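Local atomic coordinates of acid phosphatase (Bacillus anthracis, PDB entry 2I34), a protein that probably hydrolyses phosphate monoesters at acidic pH, as a magnesium-dependent phosphatase of the haloacid dehalogenase (HAD) superfamily. Residues I62-D67 with V118-I123. Numbering follows the deposited sequence.
With MG (magnesium ion), chain C; WO4 (tungstate(VI)ion), chain D.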
loop_
_atom_site.group_PDB
_atom_site.type_symbol
_atom_site.label_atom_id
_atom_site.label_comp_id
_atom_site.label_asym_id
_atom_site.label_seq_id
_atom_site.Cartn_x
_atom_site.Cartn_y
_atom_site.Cartn_z
ATOM N N ILE A 62 -4.714 21.903 -2.378
ATOM C CA ILE A 62 -4.579 20.502 -1.989
ATOM C C ILE A 62 -4.050 20.440 -0.561
ATOM O O ILE A 62 -3.374 21.364 -0.101
ATOM C CB ILE A 62 -3.656 19.699 -2.921
ATOM C CG1 ILE A 62 -2.226 20.262 -2.917
ATOM C CG2 ILE A 62 -4.243 19.660 -4.330
ATOM C CD1 ILE A 62 -1.206 19.342 -3.538
ATOM N N VAL A 63 -4.381 19.350 0.127
ATOM C CA VAL A 63 -3.964 19.116 1.501
ATOM C C VAL A 63 -3.192 17.790 1.530
ATOM O O VAL A 63 -3.642 16.784 0.973
ATOM C CB VAL A 63 -5.194 19.051 2.462
ATOM C CG1 VAL A 63 -4.844 18.459 3.809
ATOM C CG2 VAL A 63 -5.836 20.441 2.629
ATOM N N LEU A 64 -2.029 17.816 2.172
ATOM C CA LEU A 64 -1.251 16.618 2.413
ATOM C C LEU A 64 -0.851 16.517 3.868
ATOM O O LEU A 64 -0.447 17.510 4.496
ATOM C CB LEU A 64 0.025 16.600 1.568
ATOM C CG LEU A 64 -0.104 16.927 0.074
ATOM C CD1 LEU A 64 0.183 18.402 -0.185
ATOM C CD2 LEU A 64 0.811 16.008 -0.743
ATOM N N ASP A 65 -0.956 15.297 4.384
ATOM C CA ASP A 65 -0.223 14.863 5.562
ATOM C C ASP A 65 1.290 14.899 5.271
ATOM O O ASP A 65 1.686 14.876 4.100
ATOM C CB ASP A 65 -0.632 13.433 5.893
ATOM C CG ASP A 65 0.159 12.862 7.019
ATOM O OD1 ASP A 65 0.082 13.446 8.116
ATOM O OD2 ASP A 65 0.862 11.830 6.819
ATOM N N LEU A 66 2.124 14.948 6.321
ATOM C CA LEU A 66 3.589 14.862 6.140
ATOM C C LEU A 66 4.216 13.475 6.340
ATOM O O LEU A 66 4.769 12.908 5.401
ATOM C CB LEU A 66 4.324 15.898 7.004
ATOM C CG LEU A 66 4.230 17.337 6.490
ATOM C CD1 LEU A 66 4.913 18.312 7.455
ATOM C CD2 LEU A 66 4.842 17.450 5.098
ATOM N N ASP A 67 4.159 12.955 7.561
ATOM C CA ASP A 67 4.869 11.719 7.910
ATOM C C ASP A 67 4.246 10.520 7.218
ATOM O O ASP A 67 3.058 10.245 7.369
ATOM C CB ASP A 67 4.917 11.522 9.435
ATOM C CG ASP A 67 5.589 12.691 10.139
ATOM O OD1 ASP A 67 6.598 13.206 9.611
ATOM O OD2 ASP A 67 5.080 13.153 11.174
ATOM N N VAL A 118 -1.686 26.470 -7.657
ATOM C CA VAL A 118 -2.522 25.864 -6.625
ATOM C C VAL A 118 -1.806 25.943 -5.266
ATOM O O VAL A 118 -0.658 25.533 -5.159
ATOM C CB VAL A 118 -2.878 24.390 -7.004
ATOM C CG1 VAL A 118 -3.666 23.699 -5.893
ATOM C CG2 VAL A 118 -3.663 24.359 -8.299
ATOM N N ASP A 119 -2.491 26.469 -4.246
ATOM C CA ASP A 119 -2.001 26.437 -2.857
ATOM C C ASP A 119 -1.942 25.023 -2.263
ATOM O O ASP A 119 -2.835 24.200 -2.478
ATOM C CB ASP A 119 -2.854 27.329 -1.944
ATOM C CG ASP A 119 -2.534 28.796 -2.089
ATOM O OD1 ASP A 119 -1.373 29.137 -2.404
ATOM O OD2 ASP A 119 -3.442 29.621 -1.867
ATOM N N ILE A 120 -0.878 24.770 -1.506
ATOM C CA ILE A 120 -0.636 23.497 -0.843
ATOM C C ILE A 120 -0.658 23.745 0.649
ATOM O O ILE A 120 -0.028 24.690 1.129
ATOM C CB ILE A 120 0.769 22.962 -1.164
ATOM C CG1 ILE A 120 0.919 22.650 -2.663
ATOM C CG2 ILE A 120 1.091 21.745 -0.308
ATOM C CD1 ILE A 120 2.358 22.801 -3.166
ATOM N N TYR A 121 -1.352 22.878 1.385
ATOM C CA TYR A 121 -1.315 22.914 2.857
ATOM C C TYR A 121 -0.878 21.570 3.397
ATOM O O TYR A 121 -1.475 20.530 3.088
ATOM C CB TYR A 121 -2.666 23.352 3.443
ATOM C CG TYR A 121 -2.973 24.755 3.008
ATOM C CD1 TYR A 121 -2.461 25.850 3.711
ATOM C CD2 TYR A 121 -3.692 24.998 1.836
ATOM C CE1 TYR A 121 -2.689 27.148 3.276
ATOM C CE2 TYR A 121 -3.944 26.311 1.401
ATOM C CZ TYR A 121 -3.426 27.374 2.119
ATOM O OH TYR A 121 -3.641 28.667 1.687
ATOM N N TYR A 122 0.190 21.621 4.181
ATOM C CA TYR A 122 0.739 20.459 4.850
ATOM C C TYR A 122 0.111 20.424 6.235
ATOM O O TYR A 122 0.492 21.174 7.135
ATOM C CB TYR A 122 2.264 20.555 4.942
ATOM C CG TYR A 122 2.984 20.789 3.626
ATOM C CD1 TYR A 122 3.229 19.728 2.750
ATOM C CD2 TYR A 122 3.456 22.053 3.275
ATOM C CE1 TYR A 122 3.915 19.914 1.564
ATOM C CE2 TYR A 122 4.135 22.263 2.057
ATOM C CZ TYR A 122 4.367 21.171 1.207
ATOM O OH TYR A 122 5.055 21.314 0.008
ATOM N N ILE A 123 -0.896 19.577 6.375
ATOM C CA ILE A 123 -1.624 19.478 7.613
ATOM C C ILE A 123 -1.114 18.204 8.281
ATOM O O ILE A 123 -1.419 17.109 7.825
ATOM C CB ILE A 123 -3.158 19.468 7.380
ATOM C CG1 ILE A 123 -3.572 20.777 6.718
ATOM C CG2 ILE A 123 -3.906 19.288 8.702
ATOM C CD1 ILE A 123 -5.104 20.981 6.585
HETATM MG MG MG C . 1.065 10.248 8.087
HETATM W W WO4 D . 1.366 13.205 10.213
HETATM O O1 WO4 D . 2.335 13.043 11.992
HETATM O O2 WO4 D . 1.443 11.345 9.400
HETATM O O3 WO4 D . 2.564 14.537 9.331
HETATM O O4 WO4 D . -0.460 13.881 10.757
HETATM O O HOH W 1 1.418 8.694 9.493
HETATM O O HOH W 2 -0.955 10.384 8.653
#
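Ile-62 to Leu-64 and Ile-120 to Tyr-122 run side by side as adjacent parallel strands of the HAD Rossmann-like sheet, joined in the chain by a crossover that includes helix 106-115. Four backbone hydrogen bonds form the ladder, from Ile-62 N to Asp-119 O (3.0 Å) through to Ile-123 N and Leu-64 O (2.8 Å), the last being the least straight at 140°. Beta-branched Ile and Val favour such extended backbone, and side chains alternate between the two faces. On one face the longer, flexible Leu-64 carries CD1 across to Ile-120 CG2 at 3.5 Å, a tight carbon pair, while the same CG2 lies over the rim of the Tyr-122 ring, 3.6 Å above its plane. Ile-62 CG1 sits beside Ile-120 CG1, and helices 31-54 and 106-115 cover Ile-62 and Leu-64 on this face. On the face of Val-63, its CG1, anti to the backbone N (chi1 165°), meets Ile-123 CD1 at 3.8 Å. Past the strand end Leu-66 brings its CD2 within 3.6 Å of Tyr-122 CD1, so the turn packs against the neighbouring strand, while the Tyr-122 hydroxyl bonds to Pro-144 O.

That turn carries Asp-65 and Asp-67 of a sequence matching the HAD DxDx(T/V) motif, in which the first aspartate is, in relatives, the nucleophile. Aspartate supplies carboxylate oxygens, and Asp-65 bridges two metal centres: OD2 binds magnesium and also accepts a bond from Thr-69, whereas OD1 coordinates the tungsten of a tungstate, a phosphate mimic. Asp-180, waters and a tungstate oxygen help complete the magnesium shell. Asp-67 adds its carbonyl O to the metal, its OD1 pairs with Arg-126, and its backbone N points almost straight (169°) at tungstate O3, 2.9 Å away.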